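Local coordinates for protein transcriptional regulator (Streptococcus dysgalactiae, PDB 4YV9) that probably regulates transcription in quorum sensing by binding DNA through a helix-turn-helix domain and the SHP pheromone through a helical repeat domain, at residues B[202-207]-B[232-237]; B[187-192]-B[224-229]; B[7-12]-B[49-54]. All blocks are in the same frame, centred on the assembly; numbering follows the deposited sequence.

Contact 1: residues B[202-207]-B[232-237]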
loop_
_atom_site.group_PDB
_atom_site.type_symbol
_atom_site.label_atom_id
_atom_site.label_comp_id
_atom_site.label_asym_id
_atom_site.label_seq_id
_atom_site.Cartn_x
_atom_site.Cartn_y
_atom_site.Cartn_z
ATOM N N ASP B 202 1.052 25.692 -18.316
ATOM C CA ASP B 202 -0.369 25.415 -18.143
ATOM C C ASP B 202 -0.558 24.021 -17.562
ATOM O O ASP B 202 -1.221 23.822 -16.536
ATOM C CB ASP B 202 -1.082 25.516 -19.494
ATOM C CG ASP B 202 -0.295 24.837 -20.614
ATOM O OD1 ASP B 202 0.951 24.739 -20.491
ATOM O OD2 ASP B 202 -0.916 24.392 -21.605
ATOM N N HIS B 203 0.033 23.052 -18.246
ATOM C CA HIS B 203 -0.052 21.668 -17.847
ATOM C C HIS B 203 0.643 21.453 -16.515
ATOM O O HIS B 203 0.139 20.727 -15.660
ATOM C CB HIS B 203 0.555 20.780 -18.926
ATOM C CG HIS B 203 -0.208 20.800 -20.212
ATOM N ND1 HIS B 203 0.122 20.008 -21.290
ATOM C CD2 HIS B 203 -1.297 21.511 -20.586
ATOM C CE1 HIS B 203 -0.726 20.235 -22.276
ATOM N NE2 HIS B 203 -1.596 21.144 -21.875
ATOM N N SER B 204 1.795 22.099 -16.339
ATOM C CA SER B 204 2.536 22.007 -15.084
ATOM C C SER B 204 1.678 22.456 -13.899
ATOM O O SER B 204 1.598 21.766 -12.886
ATOM C CB SER B 204 3.812 22.852 -15.149
ATOM O OG SER B 204 4.643 22.415 -16.201
ATOM N N HIS B 205 1.033 23.610 -14.044
ATOM C CA HIS B 205 0.197 24.169 -12.987
ATOM C C HIS B 205 -0.938 23.223 -12.599
ATOM O O HIS B 205 -1.137 22.954 -11.415
ATOM C CB HIS B 205 -0.378 25.519 -13.407
ATOM C CG HIS B 205 -1.212 26.163 -12.349
ATOM N ND1 HIS B 205 -2.566 25.936 -12.227
ATOM C CD2 HIS B 205 -0.880 27.004 -11.339
ATOM C CE1 HIS B 205 -3.037 26.620 -11.198
ATOM N NE2 HIS B 205 -2.031 27.278 -10.647
ATOM N N TYR B 206 -1.674 22.729 -13.591
ATOM C CA TYR B 206 -2.682 21.692 -13.352
ATOM C C TYR B 206 -2.124 20.509 -12.551
ATOM O O TYR B 206 -2.726 20.084 -11.572
ATOM C CB TYR B 206 -3.267 21.192 -14.684
ATOM C CG TYR B 206 -4.177 19.970 -14.556
ATOM C CD1 TYR B 206 -3.650 18.681 -14.547
ATOM C CD2 TYR B 206 -5.558 20.110 -14.453
ATOM C CE1 TYR B 206 -4.468 17.567 -14.426
ATOM C CE2 TYR B 206 -6.390 19.000 -14.336
ATOM C CZ TYR B 206 -5.835 17.730 -14.324
ATOM O OH TYR B 206 -6.636 16.615 -14.203
ATOM N N LEU B 207 -0.972 19.977 -12.971
ATOM C CA LEU B 207 -0.421 18.768 -12.372
ATOM C C LEU B 207 0.037 18.977 -10.935
ATOM O O LEU B 207 -0.108 18.097 -10.091
ATOM C CB LEU B 207 0.755 18.246 -13.210
ATOM C CG LEU B 207 0.330 17.557 -14.499
ATOM C CD1 LEU B 207 1.514 17.364 -15.445
ATOM C CD2 LEU B 207 -0.336 16.231 -14.175
ATOM N N GLY B 232 10.284 22.678 -7.343
ATOM C CA GLY B 232 11.335 23.677 -7.235
ATOM C C GLY B 232 11.884 23.980 -8.614
ATOM O O GLY B 232 12.169 25.134 -8.950
ATOM N N TYR B 233 12.009 22.929 -9.419
ATOM C CA TYR B 233 12.491 23.043 -10.795
ATOM C C TYR B 233 11.523 23.878 -11.636
ATOM O O TYR B 233 11.939 24.730 -12.429
ATOM C CB TYR B 233 12.685 21.641 -11.384
ATOM C CG TYR B 233 13.073 21.570 -12.847
ATOM C CD1 TYR B 233 14.084 22.367 -13.370
ATOM C CD2 TYR B 233 12.443 20.665 -13.698
ATOM C CE1 TYR B 233 14.442 22.281 -14.708
ATOM C CE2 TYR B 233 12.796 20.568 -15.029
ATOM C CZ TYR B 233 13.789 21.379 -15.530
ATOM O OH TYR B 233 14.125 21.278 -16.858
ATOM N N TYR B 234 10.231 23.642 -11.440
ATOM C CA TYR B 234 9.194 24.458 -12.062
ATOM C C TYR B 234 9.298 25.912 -11.617
ATOM O O TYR B 234 9.166 26.822 -12.429
ATOM C CB TYR B 234 7.812 23.896 -11.726
ATOM C CG TYR B 234 6.658 24.841 -11.974
ATOM C CD1 TYR B 234 6.111 24.977 -13.239
ATOM C CD2 TYR B 234 6.106 25.577 -10.936
ATOM C CE1 TYR B 234 5.054 25.816 -13.467
ATOM C CE2 TYR B 234 5.038 26.426 -11.152
ATOM C CZ TYR B 234 4.516 26.541 -12.422
ATOM O OH TYR B 234 3.456 27.385 -12.656
ATOM N N LYS B 235 9.535 26.117 -10.323
ATOM C CA LYS B 235 9.674 27.460 -9.765
ATOM C C LYS B 235 10.876 28.174 -10.368
ATOM O O LYS B 235 10.802 29.361 -10.713
ATOM C CB LYS B 235 9.818 27.410 -8.242
ATOM C CG LYS B 235 8.574 26.976 -7.494
ATOM C CD LYS B 235 8.810 27.043 -5.995
ATOM C CE LYS B 235 7.792 26.213 -5.237
ATOM N NZ LYS B 235 8.016 26.284 -3.767
ATOM N N LEU B 236 11.982 27.444 -10.483
ATOM C CA LEU B 236 13.197 27.994 -11.066
ATOM C C LEU B 236 12.950 28.457 -12.494
ATOM O O LEU B 236 13.290 29.582 -12.850
ATOM C CB LEU B 236 14.330 26.965 -11.037
ATOM C CG LEU B 236 15.618 27.424 -11.727
ATOM C CD1 LEU B 236 16.069 28.768 -11.176
ATOM C CD2 LEU B 236 16.715 26.388 -11.565
ATOM N N LYS B 237 12.332 27.602 -13.302
ATOM C CA LYS B 237 12.069 27.925 -14.700
ATOM C C LYS B 237 11.149 29.128 -14.859
ATOM O O LYS B 237 10.841 29.536 -15.977
ATOM C CB LYS B 237 11.470 26.721 -15.423
ATOM C CG LYS B 237 12.489 25.900 -16.193
ATOM C CD LYS B 237 11.911 25.419 -17.515
ATOM C CE LYS B 237 12.856 24.457 -18.221
ATOM N NZ LYS B 237 12.297 23.987 -19.519
#
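Y234 reaches across to the CB methylene of S204, and its side chain can be followed atom by atom. It leaves helix 221-236 at CB, which still lies 5.4 Å from S204 CB, too far for contact. CG is anti to the backbone N (chi1 164°), and this throws the ring off its own helix and toward the facing one. The two ring carbons along one flank then do the touching: CD1 sits 3.7 Å from S204 CB, and CE1, one atom further on, comes to 3.6 Å from the same S204 CB. The methylene comes at the ring obliquely. Beyond CE1 the ring draws away from the serine, and at the tip the hydroxyl OH lies 4.3 Å from H205 CB, a loose approach at the exposed margin.

The two helices involved, 201-215 and 221-236, follow one another in the chain and run antiparallel here, a helical hairpin within the C-terminal repeat domain, which belongs to the TPR clan. The first turns of one helix face the last turns of the other, and the nearest CA atoms of the two segments, those of S204 and Y234, are 7.7 Å apart.

On the serine side, OG lies beside its backbone N (chi1 -59°) and is hydrogen-bonded to Y200 O, one turn back in the chain. That leaves the CB methylene as the surface offered to the tyrosine, with OG itself 4.2 Å from Y234 CD1. Helix 179-197 lies close by: I196 touches Y234, and S195 touches S204. F201 and I208, both from helix 201-215, also pack on the Y234 side chain.

Contact 2: residues B[187-192]-B[224-229]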
loop_
_atom_site.group_PDB
_atom_site.type_symbol
_atom_site.label_atom_id
_atom_site.label_comp_id
_atom_site.label_asym_id
_atom_site.label_seq_id
_atom_site.Cartn_x
_atom_site.Cartn_y
_atom_site.Cartn_z
ATOM N N LEU B 187 3.264 8.627 -11.432
ATOM C CA LEU B 187 3.135 8.906 -12.864
ATOM C C LEU B 187 2.716 10.352 -13.146
ATOM O O LEU B 187 3.037 10.897 -14.204
ATOM C CB LEU B 187 2.135 7.945 -13.510
ATOM C CG LEU B 187 2.565 6.478 -13.637
ATOM C CD1 LEU B 187 1.655 5.786 -14.632
ATOM C CD2 LEU B 187 4.032 6.340 -14.065
ATOM N N SER B 188 1.987 10.968 -12.216
ATOM C CA SER B 188 1.612 12.370 -12.372
ATOM C C SER B 188 2.858 13.237 -12.271
ATOM O O SER B 188 3.043 14.167 -13.060
ATOM C CB SER B 188 0.577 12.802 -11.323
ATOM O OG SER B 188 -0.621 12.054 -11.452
ATOM N N ILE B 189 3.706 12.932 -11.294
ATOM C CA ILE B 189 4.981 13.629 -11.158
ATOM C C ILE B 189 5.845 13.448 -12.416
ATOM O O ILE B 189 6.462 14.404 -12.890
ATOM C CB ILE B 189 5.743 13.149 -9.903
ATOM C CG1 ILE B 189 4.973 13.571 -8.640
ATOM C CG2 ILE B 189 7.174 13.713 -9.886
ATOM C CD1 ILE B 189 5.515 12.998 -7.354
ATOM N N ASN B 190 5.864 12.232 -12.960
ATOM C CA ASN B 190 6.576 11.935 -14.209
ATOM C C ASN B 190 6.083 12.831 -15.347
ATOM O O ASN B 190 6.871 13.353 -16.127
ATOM C CB ASN B 190 6.412 10.452 -14.583
ATOM C CG ASN B 190 7.270 10.042 -15.786
ATOM O OD1 ASN B 190 8.497 10.059 -15.720
ATOM N ND2 ASN B 190 6.621 9.649 -16.879
ATOM N N CYS B 191 4.773 13.026 -15.431
ATOM C CA CYS B 191 4.241 13.892 -16.473
ATOM C C CYS B 191 4.615 15.346 -16.210
ATOM O O CYS B 191 4.920 16.090 -17.143
ATOM C CB CYS B 191 2.720 13.761 -16.584
ATOM S SG CYS B 191 2.070 14.447 -18.129
ATOM N N LEU B 192 4.581 15.744 -14.941
ATOM C CA LEU B 192 4.948 17.101 -14.548
ATOM C C LEU B 192 6.384 17.420 -14.964
ATOM O O LEU B 192 6.678 18.515 -15.432
ATOM C CB LEU B 192 4.774 17.288 -13.037
ATOM C CG LEU B 192 5.306 18.595 -12.436
ATOM C CD1 LEU B 192 4.711 19.824 -13.133
ATOM C CD2 LEU B 192 5.059 18.664 -10.936
ATOM N N LYS B 224 6.817 12.940 -1.990
ATOM C CA LYS B 224 6.930 14.315 -1.500
ATOM C C LYS B 224 8.337 14.887 -1.729
ATOM O O LYS B 224 8.492 16.080 -2.002
ATOM C CB LYS B 224 6.585 14.383 -0.020
ATOM C CG LYS B 224 5.087 14.174 0.258
ATOM C CD LYS B 224 4.805 14.156 1.749
ATOM C CE LYS B 224 3.293 14.267 2.026
ATOM N NZ LYS B 224 2.998 13.884 3.423
ATOM N N THR B 225 9.349 14.033 -1.604
ATOM C CA THR B 225 10.732 14.481 -1.792
ATOM C C THR B 225 11.009 14.781 -3.257
ATOM O O THR B 225 11.608 15.806 -3.583
ATOM C CB THR B 225 11.733 13.450 -1.304
ATOM O OG1 THR B 225 11.536 13.226 0.094
ATOM C CG2 THR B 225 13.169 13.931 -1.553
ATOM N N VAL B 226 10.560 13.888 -4.139
ATOM C CA VAL B 226 10.721 14.110 -5.575
ATOM C C VAL B 226 9.926 15.343 -5.998
ATOM O O VAL B 226 10.417 16.180 -6.755
ATOM C CB VAL B 226 10.279 12.864 -6.384
ATOM C CG1 VAL B 226 10.170 13.175 -7.865
ATOM C CG2 VAL B 226 11.264 11.703 -6.150
ATOM N N PHE B 227 8.700 15.466 -5.489
ATOM C CA PHE B 227 7.863 16.630 -5.787
ATOM C C PHE B 227 8.487 17.930 -5.270
ATOM O O PHE B 227 8.355 18.974 -5.900
ATOM C CB PHE B 227 6.469 16.433 -5.201
ATOM C CG PHE B 227 5.484 17.508 -5.580
ATOM C CD1 PHE B 227 5.266 17.841 -6.910
ATOM C CD2 PHE B 227 4.768 18.174 -4.607
ATOM C CE1 PHE B 227 4.359 18.828 -7.258
ATOM C CE2 PHE B 227 3.856 19.163 -4.953
ATOM C CZ PHE B 227 3.657 19.485 -6.280
ATOM N N LEU B 228 9.168 17.877 -4.128
ATOM C CA LEU B 228 9.902 19.054 -3.648
ATOM C C LEU B 228 10.908 19.492 -4.711
ATOM O O LEU B 228 11.061 20.674 -4.993
ATOM C CB LEU B 228 10.626 18.750 -2.332
ATOM C CG LEU B 228 11.490 19.858 -1.736
ATOM C CD1 LEU B 228 10.656 21.093 -1.461
ATOM C CD2 LEU B 228 12.118 19.340 -0.455
ATOM N N TYR B 229 11.572 18.516 -5.321
ATOM C CA TYR B 229 12.615 18.823 -6.292
ATOM C C TYR B 229 12.004 19.369 -7.576
ATOM O O TYR B 229 12.419 20.396 -8.074
ATOM C CB TYR B 229 13.460 17.588 -6.603
ATOM C CG TYR B 229 14.622 17.906 -7.519
ATOM C CD1 TYR B 229 14.454 17.944 -8.902
ATOM C CD2 TYR B 229 15.882 18.172 -7.006
ATOM C CE1 TYR B 229 15.503 18.231 -9.744
ATOM C CE2 TYR B 229 16.938 18.457 -7.844
ATOM C CZ TYR B 229 16.738 18.489 -9.212
ATOM O OH TYR B 229 17.782 18.781 -10.048
#
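I189 and L192 on one helix meet V226 and F227 on another, four buried apolar side chains in the TPR-like helical repeat domain. Helices 179-197 and 221-236 are the first and third of three consecutive helices. Their short segments run nearly parallel, 13° apart, and their axes approach to 10.7 Å, a spacing bridged by side chains alone.

I189 divides its work between two neighbours. Its CG2 branch, anti to the backbone N, rests 3.7 Å from V226 CG1, while the longer CG1 arm carries CD1 to 4.2 Å from F227 CB. Both approaches are slanted. The L192 and F227 side chains instead cross at about a right angle, and the methyl CD2 of L192 lies in the ring plane at its edge, 3.7 Å from F227 CE1.

In the next shell, the intervening helix 201-215 wedges in beside them, with I211 packing on I189, L192 and F227, and Y266 of helix 260-273 packs on V226. Modified side chains of the bound peptide, an inhibitor, pack on I189 and V226, so the pair lines its site; the pheromone may bind here too. The second subunit approaches nearby, where K224 NZ makes a salt bridge to E259 OE2 of that chain.

Contact 3: residues B[7-12]-B[49-54]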
loop_
_atom_site.group_PDB
_atom_site.type_symbol
_atom_site.label_atom_id
_atom_site.label_comp_id
_atom_site.label_asym_id
_atom_site.label_seq_id
_atom_site.Cartn_x
_atom_site.Cartn_y
_atom_site.Cartn_z
ATOM N N LYS B 7 -8.191 -25.864 3.134
ATOM C CA LYS B 7 -7.000 -26.028 3.946
ATOM C C LYS B 7 -6.525 -24.717 4.570
ATOM O O LYS B 7 -6.165 -24.656 5.745
ATOM C CB LYS B 7 -5.889 -26.604 3.093
ATOM C CG LYS B 7 -4.579 -26.728 3.813
ATOM C CD LYS B 7 -4.643 -27.705 4.978
ATOM C CE LYS B 7 -3.226 -28.232 5.295
ATOM N NZ LYS B 7 -2.244 -27.161 5.674
ATOM N N THR B 8 -6.509 -23.669 3.762
ATOM C CA THR B 8 -6.043 -22.380 4.233
ATOM C C THR B 8 -7.047 -21.775 5.212
ATOM O O THR B 8 -6.663 -21.240 6.249
ATOM C CB THR B 8 -5.794 -21.432 3.068
ATOM O OG1 THR B 8 -4.831 -22.027 2.183
ATOM C CG2 THR B 8 -5.269 -20.102 3.581
ATOM N N LEU B 9 -8.336 -21.872 4.900
ATOM C CA LEU B 9 -9.361 -21.447 5.855
ATOM C C LEU B 9 -9.194 -22.132 7.215
ATOM O O LEU B 9 -9.211 -21.487 8.266
ATOM C CB LEU B 9 -10.770 -21.735 5.323
ATOM C CG LEU B 9 -11.846 -21.382 6.357
ATOM C CD1 LEU B 9 -11.813 -19.883 6.646
ATOM C CD2 LEU B 9 -13.236 -21.813 5.911
ATOM N N ARG B 10 -9.043 -23.447 7.186
ATOM C CA ARG B 10 -8.838 -24.223 8.403
ATOM C C ARG B 10 -7.656 -23.699 9.207
ATOM O O ARG B 10 -7.758 -23.514 10.413
ATOM C CB ARG B 10 -8.618 -25.697 8.060
ATOM C CG ARG B 10 -8.245 -26.582 9.239
ATOM C CD ARG B 10 -8.025 -28.021 8.760
ATOM N NE ARG B 10 -7.147 -28.783 9.646
ATOM C CZ ARG B 10 -6.827 -30.065 9.469
ATOM N NH1 ARG B 10 -7.314 -30.739 8.434
ATOM N NH2 ARG B 10 -6.017 -30.675 10.327
ATOM N N ARG B 11 -6.532 -23.492 8.525
ATOM C CA ARG B 11 -5.320 -23.011 9.172
ATOM C C ARG B 11 -5.530 -21.638 9.800
ATOM O O ARG B 11 -5.129 -21.389 10.931
ATOM C CB ARG B 11 -4.169 -22.949 8.169
ATOM C CG ARG B 11 -2.856 -22.452 8.758
ATOM C CD ARG B 11 -1.707 -22.577 7.763
ATOM N NE ARG B 11 -1.903 -21.747 6.578
ATOM C CZ ARG B 11 -1.545 -20.469 6.491
ATOM N NH1 ARG B 11 -0.973 -19.863 7.527
ATOM N NH2 ARG B 11 -1.763 -19.795 5.369
ATOM N N LEU B 12 -6.146 -20.738 9.057
ATOM C CA LEU B 12 -6.340 -19.387 9.570
ATOM C C LEU B 12 -7.323 -19.379 10.749
ATOM O O LEU B 12 -7.101 -18.709 11.758
ATOM C CB LEU B 12 -6.814 -18.469 8.448
ATOM C CG LEU B 12 -5.758 -18.201 7.377
ATOM C CD1 LEU B 12 -6.391 -17.574 6.156
ATOM C CD2 LEU B 12 -4.671 -17.296 7.917
ATOM N N LEU B 49 -16.590 -15.568 1.759
ATOM C CA LEU B 49 -16.394 -14.183 2.216
ATOM C C LEU B 49 -17.064 -13.900 3.549
ATOM O O LEU B 49 -16.529 -13.147 4.359
ATOM C CB LEU B 49 -16.907 -13.189 1.182
ATOM C CG LEU B 49 -15.835 -12.569 0.280
ATOM C CD1 LEU B 49 -15.078 -13.630 -0.484
ATOM C CD2 LEU B 49 -16.460 -11.588 -0.679
ATOM N N ASN B 50 -18.242 -14.485 3.749
ATOM C CA ASN B 50 -18.971 -14.395 5.017
ATOM C C ASN B 50 -18.156 -14.989 6.167
ATOM O O ASN B 50 -18.061 -14.398 7.243
ATOM C CB ASN B 50 -20.325 -15.116 4.884
ATOM C CG ASN B 50 -21.231 -14.954 6.119
ATOM O OD1 ASN B 50 -21.328 -13.881 6.703
ATOM N ND2 ASN B 50 -21.908 -16.035 6.499
ATOM N N LEU B 51 -17.575 -16.166 5.933
ATOM C CA LEU B 51 -16.704 -16.815 6.915
ATOM C C LEU B 51 -15.499 -15.957 7.245
ATOM O O LEU B 51 -15.144 -15.769 8.413
ATOM C CB LEU B 51 -16.214 -18.173 6.400
ATOM C CG LEU B 51 -17.232 -19.265 6.140
ATOM C CD1 LEU B 51 -16.559 -20.480 5.461
ATOM C CD2 LEU B 51 -17.885 -19.670 7.452
ATOM N N LEU B 52 -14.845 -15.465 6.201
ATOM C CA LEU B 52 -13.680 -14.610 6.353
ATOM C C LEU B 52 -13.984 -13.335 7.142
ATOM O O LEU B 52 -13.203 -12.911 7.995
ATOM C CB LEU B 52 -13.137 -14.240 4.980
ATOM C CG LEU B 52 -12.518 -15.421 4.231
ATOM C CD1 LEU B 52 -11.897 -14.949 2.919
ATOM C CD2 LEU B 52 -11.477 -16.077 5.126
ATOM N N ASP B 53 -15.107 -12.712 6.821
ATOM C CA ASP B 53 -15.525 -11.512 7.525
ATOM C C ASP B 53 -15.686 -11.792 9.032
ATOM O O ASP B 53 -15.295 -10.971 9.866
ATOM C CB ASP B 53 -16.821 -10.972 6.915
ATOM C CG ASP B 53 -17.337 -9.740 7.631
ATOM O OD1 ASP B 53 -16.542 -8.834 7.917
ATOM O OD2 ASP B 53 -18.556 -9.680 7.919
ATOM N N LYS B 54 -16.245 -12.942 9.373
ATOM C CA LYS B 54 -16.357 -13.352 10.777
ATOM C C LYS B 54 -14.983 -13.497 11.436
ATOM O O LYS B 54 -14.826 -13.213 12.630
ATOM C CB LYS B 54 -17.151 -14.656 10.890
ATOM C CG LYS B 54 -18.646 -14.436 10.543
ATOM C CD LYS B 54 -19.462 -15.714 10.558
ATOM C CE LYS B 54 -20.935 -15.299 10.827
ATOM N NZ LYS B 54 -21.928 -16.290 10.422
#
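L9 and L52 are the nearest pair of CA atoms across the two segments, 8.1 Å apart, where helix 6-15 and helix 45-54 run in broadly the same direction. These are the first and fourth helices of the N-terminal helix-turn-helix domain, and their contact lies in its hydrophobic core, made by three buried leucines.

L9 carries the contact from the first helix. With CG anti to the backbone N (chi1 176°), its fork is pushed well out from the helix toward its partners, and each methyl finds a different leucine. CD2 goes to L51, meeting CD1 of that residue at 3.6 Å, and these two side chains cross at about a right angle. CD1 takes the other side and meets L52 CD2 at 4.1 Å, on a more slanted course.

L51 and L52 are neighbours on helix 45-54. The CB of L51 points at the first helix, whereas that of L52 starts off to the flank and only its branched end bends back to L9.

Other helices fill in around them: F36 of helix 30-37 packs on L9 and I33 of the same helix on L51, while L12, further up the first helix and facing the same way, meets F62 of helix 59-66, which also touches L52. Residues of both helices also meet the second subunit, so the core lies beside the dimer contact: D53 OD1 takes a hydrogen bond from H72 N of that neighbouring chain, and R11, held within its own chain by a hydrogen bond from NH2 to T65 OG1, is hydrogen-bonded through NH1 to Q139 OE1 of the second subunit.

From the N terminus, contact 3 comes first: it joins the first and fourth helices of the helix-turn-helix domain and closes a loop of 36 residues before either of the others opens. It stands apart, its centre about 50 Å from that of contact 1 and about 41 Å from that of contact 2, across the chain's centre. Contact 2 then opens on helix 179-197, contact 1 opens on helix 201-215, and both close on helix 221-236, so their loops cross. Together they tie three consecutive helices of the C-terminal domain, and they touch directly where L207 and S204 pack on L192. Contacts 2 and 3 both reach the second subunit.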